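Local coordinates for putative vitamin-B12 independent methionine synthase family protein (PDB 1YPX), which probably belongs to the cobalamin-independent methionine synthases, zinc-binding TIM-barrel-like enzymes expected to transfer a methyl group from a methylated folate to homocysteine, at residues A[293-298]-A[329-334]; A[138-143]-A[219-224]; A[193-198]-A[254-259]; A[119-124]-A[177-182]. All blocks are in the same frame, centred on the assembly; numbering follows the deposited sequence.

Interaction 1 of 4, residues A[293-298]-A[329-334]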
# COMPACT_ATOMS: atom_id res chain seq x y z
N LYS A 293 -9.77 -11.20 1.95
CA LYS A 293 -8.71 -11.60 2.87
C LYS A 293 -8.11 -10.38 3.55
O LYS A 293 -7.83 -9.38 2.90
CB LYS A 293 -7.64 -12.40 2.13
CG LYS A 293 -7.16 -11.75 0.84
CD LYS A 293 -6.51 -12.76 -0.10
CE LYS A 293 -7.53 -13.72 -0.72
NZ LYS A 293 -8.52 -13.04 -1.58
N ILE A 294 -7.92 -10.47 4.87
CA ILE A 294 -7.35 -9.35 5.61
C ILE A 294 -6.00 -9.73 6.24
O ILE A 294 -5.90 -10.64 7.07
CB ILE A 294 -8.32 -8.82 6.73
CG1 ILE A 294 -8.33 -9.75 7.91
CG2 ILE A 294 -9.74 -8.65 6.20
CD1 ILE A 294 -7.53 -9.20 9.04
N VAL A 295 -4.96 -9.05 5.82
CA VAL A 295 -3.64 -9.31 6.35
C VAL A 295 -3.53 -8.67 7.72
O VAL A 295 -3.93 -7.52 7.91
CB VAL A 295 -2.58 -8.74 5.40
CG1 VAL A 295 -1.18 -9.13 5.85
CG2 VAL A 295 -2.88 -9.22 3.99
N LEU A 296 -3.00 -9.44 8.68
CA LEU A 296 -2.82 -9.01 10.07
C LEU A 296 -1.36 -8.61 10.29
O LEU A 296 -0.47 -9.45 10.25
CB LEU A 296 -3.19 -10.16 11.02
CG LEU A 296 -4.62 -10.74 10.97
CD1 LEU A 296 -4.65 -12.12 11.62
CD2 LEU A 296 -5.58 -9.79 11.68
N GLY A 297 -1.12 -7.32 10.53
CA GLY A 297 0.23 -6.85 10.75
C GLY A 297 0.62 -6.99 12.20
O GLY A 297 0.65 -6.01 12.94
N LEU A 298 0.91 -8.23 12.61
CA LEU A 298 1.27 -8.52 13.99
C LEU A 298 2.76 -8.48 14.29
O LEU A 298 3.16 -8.67 15.43
CB LEU A 298 0.72 -9.89 14.38
CG LEU A 298 -0.72 -10.16 13.95
CD1 LEU A 298 -1.17 -11.53 14.46
CD2 LEU A 298 -1.62 -9.07 14.48
N ARG A 329 -4.17 -13.39 6.52
CA ARG A 329 -2.75 -13.32 6.16
C ARG A 329 -1.97 -12.62 7.26
O ARG A 329 -2.54 -11.95 8.09
CB ARG A 329 -2.57 -12.57 4.83
CG ARG A 329 -2.76 -13.42 3.57
CD ARG A 329 -4.13 -14.02 3.49
NE ARG A 329 -4.33 -14.83 2.29
CZ ARG A 329 -5.14 -15.88 2.23
NH1 ARG A 329 -5.83 -16.27 3.29
NH2 ARG A 329 -5.29 -16.54 1.10
N LEU A 330 -0.66 -12.80 7.23
CA LEU A 330 0.24 -12.24 8.21
C LEU A 330 1.24 -11.31 7.53
O LEU A 330 1.48 -11.40 6.33
CB LEU A 330 0.98 -13.38 8.90
CG LEU A 330 1.99 -13.01 9.98
CD1 LEU A 330 1.27 -12.33 11.12
CD2 LEU A 330 2.70 -14.28 10.46
N SER A 331 1.84 -10.41 8.31
CA SER A 331 2.81 -9.48 7.77
C SER A 331 3.24 -8.62 8.91
O SER A 331 2.69 -8.70 9.99
CB SER A 331 2.17 -8.55 6.76
OG SER A 331 1.46 -7.54 7.45
N PRO A 332 4.25 -7.78 8.68
CA PRO A 332 4.66 -6.92 9.79
C PRO A 332 3.64 -5.77 9.80
O PRO A 332 2.91 -5.60 8.83
CB PRO A 332 6.09 -6.51 9.41
CG PRO A 332 6.14 -6.66 7.92
CD PRO A 332 5.27 -7.84 7.61
N GLN A 333 3.54 -5.03 10.91
CA GLN A 333 2.56 -3.94 11.04
C GLN A 333 2.53 -2.88 9.94
O GLN A 333 1.45 -2.49 9.48
CB GLN A 333 2.70 -3.27 12.42
CG GLN A 333 4.08 -2.67 12.70
CD GLN A 333 4.17 -1.95 14.04
OE1 GLN A 333 3.87 -2.53 15.09
NE2 GLN A 333 4.60 -0.70 14.00
N CYS A 334 3.69 -2.39 9.52
CA CYS A 334 3.78 -1.39 8.45
C CYS A 334 4.97 -1.74 7.57
O CYS A 334 5.55 -2.83 7.69
CB CYS A 334 3.97 0.03 9.02
SG CYS A 334 3.78 1.41 7.81
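R329 lies beside V295 and K293 where 293-299 and 328-332, adjacent parallel strands at one end of the strand order in the TIM-barrel-like fold, run together. Its side chain can be followed outward from the backbone. R329 CB rests on V295 CG2 at 3.5 Å. With chi2 at 60° the chain bends, and R329 CD lies 4.1 Å from K293 CB. R329 NE comes next, 3.8 Å from K293 CD, then R329 CZ, 4.1 Å from that same K293 CD, and at the tip R329 NH2 is 4.0 Å from K293 CE. The lysine methylenes thus pass obliquely over one face of the guanidinium, toward its rim. Three of the nitrogens bond elsewhere: R329 NE to the carbonyl of P6, R329 NH1 to that of S326, and K293 NZ to that of D291.

The backbones are laced by R329 N to I294 O and by L296 N to R329 O, the latter nearly straight at 169°; a weak bond from S331 N to L296 O follows. On the opposite face of the sheet from V295 and R329, L330 CD1 meets L298 CG at 4.1 Å, and helix 310-322 covers L296 and L298. The lysine carbons, not its ammonium, meet the guanidinium face, and K293 NZ stays 5.5 Å from R329 NH2, which probably limits the repulsion between the two like charges; K293 has one outside carbonyl for its donor and R329 has two.

Interaction 2 of 4, residues A[138-143]-A[219-224]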
# COMPACT_ATOMS: atom_id res chain seq x y z
N PRO A 138 -0.50 5.80 -3.48
CA PRO A 138 -1.44 6.27 -2.46
C PRO A 138 -2.85 6.08 -2.95
O PRO A 138 -3.09 5.98 -4.16
CB PRO A 138 -1.09 7.75 -2.31
CG PRO A 138 -0.48 8.10 -3.64
CD PRO A 138 0.38 6.89 -3.92
N SER A 139 -3.76 6.04 -2.00
CA SER A 139 -5.18 5.89 -2.26
C SER A 139 -5.70 7.17 -2.89
O SER A 139 -5.24 8.26 -2.57
CB SER A 139 -5.89 5.63 -0.93
OG SER A 139 -7.29 5.55 -1.10
N PRO A 140 -6.68 7.07 -3.79
CA PRO A 140 -7.17 8.33 -4.37
C PRO A 140 -7.70 9.31 -3.30
O PRO A 140 -7.61 10.52 -3.48
CB PRO A 140 -8.24 7.86 -5.35
CG PRO A 140 -8.77 6.63 -4.72
CD PRO A 140 -7.51 5.94 -4.22
N ALA A 141 -8.21 8.77 -2.20
CA ALA A 141 -8.75 9.61 -1.13
C ALA A 141 -7.63 10.36 -0.42
O ALA A 141 -7.89 11.24 0.40
CB ALA A 141 -9.51 8.75 -0.12
N MSE A 142 -6.40 10.01 -0.74
CA MSE A 142 -5.25 10.67 -0.14
C MSE A 142 -5.04 12.05 -0.76
O MSE A 142 -4.47 12.95 -0.12
CB MSE A 142 -3.99 9.80 -0.31
CG MSE A 142 -3.90 8.68 0.71
SE MSE A 142 -3.11 9.24 2.41
CE MSE A 142 -4.57 10.24 3.18
N LEU A 143 -5.51 12.23 -1.99
CA LEU A 143 -5.39 13.50 -2.70
C LEU A 143 -6.46 14.45 -2.21
O LEU A 143 -6.22 15.65 -2.04
CB LEU A 143 -5.55 13.31 -4.21
CG LEU A 143 -5.46 14.58 -5.06
CD1 LEU A 143 -4.18 15.31 -4.75
CD2 LEU A 143 -5.51 14.23 -6.53
N ASN A 219 -17.06 5.69 -1.88
CA ASN A 219 -17.54 5.82 -3.25
C ASN A 219 -16.40 6.20 -4.19
O ASN A 219 -16.38 5.79 -5.35
CB ASN A 219 -18.64 6.87 -3.32
CG ASN A 219 -19.86 6.49 -2.50
OD1 ASN A 219 -20.55 5.52 -2.81
ND2 ASN A 219 -20.13 7.25 -1.45
N LEU A 220 -15.45 6.97 -3.67
CA LEU A 220 -14.30 7.39 -4.46
C LEU A 220 -13.43 6.19 -4.82
O LEU A 220 -13.02 6.02 -5.98
CB LEU A 220 -13.46 8.40 -3.67
CG LEU A 220 -12.12 8.79 -4.29
CD1 LEU A 220 -12.33 9.33 -5.70
CD2 LEU A 220 -11.45 9.84 -3.41
N ILE A 221 -13.17 5.36 -3.81
CA ILE A 221 -12.35 4.16 -3.97
C ILE A 221 -13.01 3.16 -4.89
O ILE A 221 -12.41 2.71 -5.87
CB ILE A 221 -12.14 3.43 -2.63
CG1 ILE A 221 -11.62 4.39 -1.55
CG2 ILE A 221 -11.23 2.24 -2.85
CD1 ILE A 221 -10.47 5.25 -1.98
N ASN A 222 -14.25 2.78 -4.59
CA ASN A 222 -14.93 1.80 -5.43
C ASN A 222 -14.97 2.26 -6.88
O ASN A 222 -14.75 1.47 -7.80
CB ASN A 222 -16.35 1.50 -4.92
CG ASN A 222 -16.36 0.70 -3.61
OD1 ASN A 222 -15.58 -0.25 -3.44
ND2 ASN A 222 -17.25 1.07 -2.70
N GLU A 223 -15.23 3.55 -7.08
CA GLU A 223 -15.27 4.09 -8.43
C GLU A 223 -13.90 4.03 -9.09
O GLU A 223 -13.78 3.65 -10.26
CB GLU A 223 -15.76 5.54 -8.43
CG GLU A 223 -15.98 6.08 -9.82
CD GLU A 223 -16.31 7.55 -9.84
OE1 GLU A 223 -16.44 8.09 -10.98
OE2 GLU A 223 -16.45 8.17 -8.75
N ALA A 224 -12.87 4.41 -8.34
CA ALA A 224 -11.49 4.40 -8.82
C ALA A 224 -11.06 3.02 -9.30
O ALA A 224 -10.28 2.89 -10.24
CB ALA A 224 -10.55 4.89 -7.73
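P140 meets L220, I221 and A224 where a TIM-barrel-like fold packs the turn after one of its strands against a helix of its outer layer. Strand 132-138 ends at P138, the chain turns through S139 and P140, and helix 141-146 follows; helix 213-224 comes alongside in its last turns.

The apolar contacts carry nearly everything. P140 lies against the helix and presents CG to three side chains at once: I221 CD1 at 3.5 Å, A224 CB at 3.9 Å and L220 CG at 4.0 Å. The side chains of P140 and I221 cross at about a right angle. L220 and A224, one helical turn apart, offer their side chains to the ring from the same flank of the helix. A141 continues the patch, with its CA 3.5 Å from L220 CD2 and its CB touching both that methyl and I221 CD1. Y169 of helix 158-178 packs on P140 and A224 as well, which makes the site a meeting point of two outer helices and the turn.

No hydrogen bond crosses between 138-143 and 219-224. The polar bonds stay within each piece, as where M142 N reaches back to S139 O at 2.8 Å, or go to other parts of the fold: S139 OG bonds to D188 at the end of strand 183-188. I221 CG1 lies anti to its own carbonyl carbon (chi1 -52°), and chi2 of -48° sets I221 CD1 beside that same hydroxyl, 3.3 Å from S139 OG.

Interaction 3 of 4, residues A[193-198]-A[254-259]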
# COMPACT_ATOMS: atom_id res chain seq x y z
N TYR A 193 -7.26 8.99 10.70
CA TYR A 193 -7.61 10.28 11.27
C TYR A 193 -8.98 10.31 11.93
O TYR A 193 -9.12 10.78 13.06
CB TYR A 193 -7.53 11.37 10.20
CG TYR A 193 -6.11 11.71 9.80
CD1 TYR A 193 -5.41 10.92 8.89
CD2 TYR A 193 -5.47 12.83 10.34
CE1 TYR A 193 -4.11 11.24 8.52
CE2 TYR A 193 -4.17 13.15 9.98
CZ TYR A 193 -3.49 12.36 9.07
OH TYR A 193 -2.22 12.69 8.69
N LEU A 194 -9.99 9.83 11.21
CA LEU A 194 -11.34 9.80 11.76
C LEU A 194 -11.59 8.53 12.58
O LEU A 194 -12.63 7.89 12.45
CB LEU A 194 -12.38 9.91 10.64
CG LEU A 194 -12.36 8.91 9.47
CD1 LEU A 194 -13.68 8.98 8.72
CD2 LEU A 194 -11.21 9.23 8.54
N CYS A 195 -10.62 8.18 13.43
CA CYS A 195 -10.71 6.99 14.28
C CYS A 195 -10.84 7.32 15.76
O CYS A 195 -11.30 6.48 16.55
CB CYS A 195 -9.49 6.09 14.08
SG CYS A 195 -9.42 5.16 12.53
N SER A 196 -10.43 8.52 16.15
CA SER A 196 -10.49 8.95 17.54
C SER A 196 -10.29 10.46 17.69
O SER A 196 -10.31 11.19 16.70
CB SER A 196 -9.42 8.22 18.35
OG SER A 196 -8.12 8.45 17.81
N ASP A 197 -10.10 10.90 18.94
CA ASP A 197 -9.90 12.32 19.26
C ASP A 197 -10.91 13.24 18.59
O ASP A 197 -12.12 12.99 18.65
CB ASP A 197 -8.47 12.75 18.89
CG ASP A 197 -7.47 12.54 20.03
OD1 ASP A 197 -7.49 13.33 21.00
OD2 ASP A 197 -6.67 11.58 19.95
N GLU A 198 -10.42 14.30 17.96
CA GLU A 198 -11.29 15.26 17.28
C GLU A 198 -12.33 15.80 18.26
O GLU A 198 -12.09 15.87 19.47
CB GLU A 198 -11.99 14.59 16.09
CG GLU A 198 -11.06 14.26 14.93
CD GLU A 198 -10.58 15.50 14.20
OE1 GLU A 198 -11.42 16.18 13.58
OE2 GLU A 198 -9.37 15.79 14.24
N GLY A 254 -12.73 0.62 14.99
CA GLY A 254 -14.15 0.28 15.04
C GLY A 254 -15.04 1.11 14.14
O GLY A 254 -15.89 0.55 13.44
N PRO A 255 -14.89 2.44 14.14
CA PRO A 255 -15.72 3.29 13.29
C PRO A 255 -15.59 2.95 11.81
O PRO A 255 -16.53 2.43 11.19
CB PRO A 255 -15.23 4.70 13.61
CG PRO A 255 -13.80 4.48 14.03
CD PRO A 255 -13.90 3.25 14.89
N VAL A 256 -14.42 3.23 11.25
CA VAL A 256 -14.14 2.96 9.85
C VAL A 256 -13.91 1.48 9.62
O VAL A 256 -12.91 1.08 9.03
CB VAL A 256 -12.89 3.74 9.37
CG1 VAL A 256 -13.16 5.23 9.46
CG2 VAL A 256 -11.68 3.36 10.21
N ALA A 257 -14.85 0.67 10.08
CA ALA A 257 -14.74 -0.77 9.94
C ALA A 257 -15.97 -1.32 9.24
O ALA A 257 -15.94 -2.43 8.70
CB ALA A 257 -14.59 -1.41 11.30
N GLU A 258 -17.05 -0.54 9.24
CA GLU A 258 -18.30 -0.94 8.61
C GLU A 258 -18.23 -0.80 7.10
O GLU A 258 -18.44 -1.76 6.36
CB GLU A 258 -19.45 -0.09 9.15
CG GLU A 258 -19.46 0.04 10.67
CD GLU A 258 -19.69 -1.29 11.38
OE1 GLU A 258 -18.86 -2.21 11.21
OE2 GLU A 258 -20.71 -1.40 12.10
N THR A 259 -17.91 0.42 6.65
CA THR A 259 -17.81 0.72 5.23
C THR A 259 -16.52 0.18 4.61
O THR A 259 -16.44 -0.05 3.40
CB THR A 259 -17.86 2.26 4.99
OG1 THR A 259 -16.56 2.82 5.15
CG2 THR A 259 -18.81 2.92 5.99
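V256 faces C195 and L194 with its two methyls divided between them, and these three residues have the most surface buried here. V256 CG1 takes the leucine: it lies 3.8 Å from L194 CG and 3.9 Å from L194 CD1, the two side chains crossing obliquely. V256 CG2 takes the cysteine, 3.7 Å from C195 SG. With chi1 at -63°, CG1 is anti to the carbonyl carbon of V256, and CG2 falls between the backbone N and that carbon, which spreads the fork across both partners. P255 adds its CG, 4.0 Å from C195 CA.

No hydrogen bond joins 193-198 to 254-259; the contact is apolar and modest in area. L194 and V256 each sit at the centre of an inverse gamma turn, so two tight bends meet through the side chains at their middles. P255 is exposed, while V256 is buried.

L194 lies in the loop after helix 190-193, and A257 is the N-cap residue of helix 258-261. Q214 of helix 213-224 touches both L194 and V256, and W191 packs on V256, so the contact sits against helix 213-224 and the short helix 190-193 that follows strand 183-188.

Interaction 4 of 4, residues A[119-124]-A[177-182]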
# COMPACT_ATOMS: atom_id res chain seq x y z
N ASP A 119 9.00 2.58 -13.80
CA ASP A 119 9.57 2.08 -12.53
C ASP A 119 8.98 0.69 -12.27
O ASP A 119 9.63 -0.15 -11.65
CB ASP A 119 9.25 3.00 -11.33
CG ASP A 119 9.74 4.43 -11.52
OD1 ASP A 119 10.65 4.68 -12.35
OD2 ASP A 119 9.21 5.32 -10.82
N PHE A 120 7.76 0.44 -12.73
CA PHE A 120 7.17 -0.88 -12.53
C PHE A 120 7.83 -1.88 -13.48
O PHE A 120 8.31 -2.93 -13.06
CB PHE A 120 5.67 -0.87 -12.76
CG PHE A 120 5.06 -2.22 -12.59
CD1 PHE A 120 5.00 -2.81 -11.32
CD2 PHE A 120 4.62 -2.95 -13.69
CE1 PHE A 120 4.54 -4.11 -11.16
CE2 PHE A 120 4.15 -4.25 -13.55
CZ PHE A 120 4.11 -4.84 -12.28
N ILE A 121 7.83 -1.53 -14.76
CA ILE A 121 8.45 -2.35 -15.79
C ILE A 121 9.85 -2.76 -15.29
O ILE A 121 10.26 -3.91 -15.45
CB ILE A 121 8.59 -1.55 -17.12
CG1 ILE A 121 7.22 -1.18 -17.66
CG2 ILE A 121 9.33 -2.35 -18.16
CD1 ILE A 121 7.27 -0.18 -18.80
N PHE A 122 10.57 -1.83 -14.69
CA PHE A 122 11.90 -2.14 -14.18
C PHE A 122 11.83 -3.20 -13.09
O PHE A 122 12.55 -4.19 -13.14
CB PHE A 122 12.56 -0.91 -13.59
CG PHE A 122 13.90 -1.19 -13.00
CD1 PHE A 122 15.02 -1.27 -13.81
CD2 PHE A 122 14.04 -1.40 -11.63
CE1 PHE A 122 16.26 -1.55 -13.27
CE2 PHE A 122 15.28 -1.68 -11.08
CZ PHE A 122 16.40 -1.76 -11.90
N LEU A 123 10.98 -2.95 -12.10
CA LEU A 123 10.80 -3.87 -10.99
C LEU A 123 10.40 -5.22 -11.54
O LEU A 123 11.02 -6.22 -11.23
CB LEU A 123 9.69 -3.39 -10.05
CG LEU A 123 9.33 -4.47 -9.02
CD1 LEU A 123 10.23 -4.32 -7.83
CD2 LEU A 123 7.86 -4.40 -8.60
N LYS A 124 9.34 -5.23 -12.34
CA LYS A 124 8.83 -6.46 -12.92
C LYS A 124 9.97 -7.25 -13.55
O LYS A 124 10.04 -8.47 -13.43
CB LYS A 124 7.79 -6.14 -13.98
CG LYS A 124 7.31 -7.34 -14.76
CD LYS A 124 5.93 -7.71 -14.37
CE LYS A 124 5.44 -8.87 -15.20
NZ LYS A 124 4.16 -9.40 -14.64
N TYR A 177 -1.74 -2.16 -15.11
CA TYR A 177 -2.10 -3.50 -15.55
C TYR A 177 -1.39 -3.78 -16.86
O TYR A 177 -0.65 -4.75 -16.97
CB TYR A 177 -3.61 -3.62 -15.75
CG TYR A 177 -4.02 -5.00 -16.17
CD1 TYR A 177 -4.23 -6.00 -15.23
CD2 TYR A 177 -4.17 -5.32 -17.51
CE1 TYR A 177 -4.59 -7.30 -15.62
CE2 TYR A 177 -4.52 -6.60 -17.91
CZ TYR A 177 -4.73 -7.58 -16.97
OH TYR A 177 -5.09 -8.84 -17.40
N ASP A 178 -1.60 -2.92 -17.84
CA ASP A 178 -0.98 -3.08 -19.15
C ASP A 178 0.52 -3.30 -19.03
O ASP A 178 1.10 -4.07 -19.80
CB ASP A 178 -1.24 -1.85 -20.02
CG ASP A 178 -2.72 -1.51 -20.13
OD1 ASP A 178 -3.04 -0.42 -20.66
OD2 ASP A 178 -3.56 -2.32 -19.69
N ALA A 179 1.14 -2.60 -18.08
CA ALA A 179 2.58 -2.72 -17.85
C ALA A 179 2.91 -4.09 -17.29
O ALA A 179 4.08 -4.47 -17.20
CB ALA A 179 3.04 -1.63 -16.90
N GLY A 180 1.86 -4.82 -16.91
CA GLY A 180 2.03 -6.15 -16.37
C GLY A 180 1.87 -6.31 -14.86
O GLY A 180 2.33 -7.29 -14.30
N CYS A 181 1.20 -5.36 -14.21
CA CYS A 181 1.01 -5.43 -12.78
C CYS A 181 -0.23 -6.24 -12.42
O CYS A 181 -1.31 -5.98 -12.93
CB CYS A 181 0.90 -4.02 -12.20
SG CYS A 181 0.91 -3.90 -10.39
N ARG A 182 -0.06 -7.22 -11.53
CA ARG A 182 -1.18 -8.07 -11.10
C ARG A 182 -1.37 -8.01 -9.61
O ARG A 182 -2.12 -8.82 -9.06
CB ARG A 182 -0.95 -9.52 -11.54
CG ARG A 182 -1.90 -9.95 -12.64
CD ARG A 182 -1.87 -8.93 -13.74
NE ARG A 182 -1.96 -9.52 -15.06
CZ ARG A 182 -1.86 -8.82 -16.18
NH1 ARG A 182 -1.67 -7.51 -16.11
NH2 ARG A 182 -1.95 -9.43 -17.36
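A Schellman motif closes helix 158-178, and its residues A179, G180 and C181 are what F120 and K124 of helix 116-127 pack against. G180 carries the positive phi of the motif, 104°, and its N bonds back to Y177 O; the companion bond, from C181 N to the same oxygen, is weak.

F120 is the main apolar piece. Its CG is anti to the backbone N (chi1 178°), and the ring beyond reaches over to the turn. C181 CB sits over one face, 3.7 Å from the centroid of the F120 ring, a CH-pi contact, though the exact closeness of F120 and C181 is doubtful. The sulfur stands more obliquely, with C181 SG 4.2 Å from the centroid of the F120 ring. K124 CB, one turn on in the same helix, lies above the opposite face toward the rim. The ring edge is turned to the helix end: A179 O lies in the ring plane, 3.7 Å from F120 CE2, and A179 CB is 3.8 Å from F120 CD2.

K124 supplies the polar link. K124 NZ donates to G180 O at 2.8 Å, in the carbonyl plane and on a lone pair. K124, an exposed residue, thereby holds the turn through a backbone carbonyl. A133 and Q135 of strand 132-138 and F176 of helix 158-178 also pack against F120. Beyond R182, which is tied to D231 by a salt bridge, the chain enters the next strand: this is a Schellman motif with glycine at C', and here it ends helix 158-178 before strand 183-188 of the TIM-barrel-like fold.

Interactions 1 and 2 are buried, whereas 3 and 4 are partly exposed. Only interaction 1 pairs strands within the sheet, and it depends on backbone hydrogen bonds; the other three join loops, turns and helices around the barrel. Helix 158-178 links two of them: its end forms half of interaction 4, and it also packs on interaction 2. Helix 213-224 supplies one segment of interaction 2 and touches interaction 3; the nearest atoms of interactions 2 and 3 are about 5 Å apart. Both contacts are apolar, without a bond across, while interaction 4 adds a lysine-to-carbonyl bond. Interactions 3 and 4 lie on opposite sides of the chain's centre, their own centres about 34 Å apart.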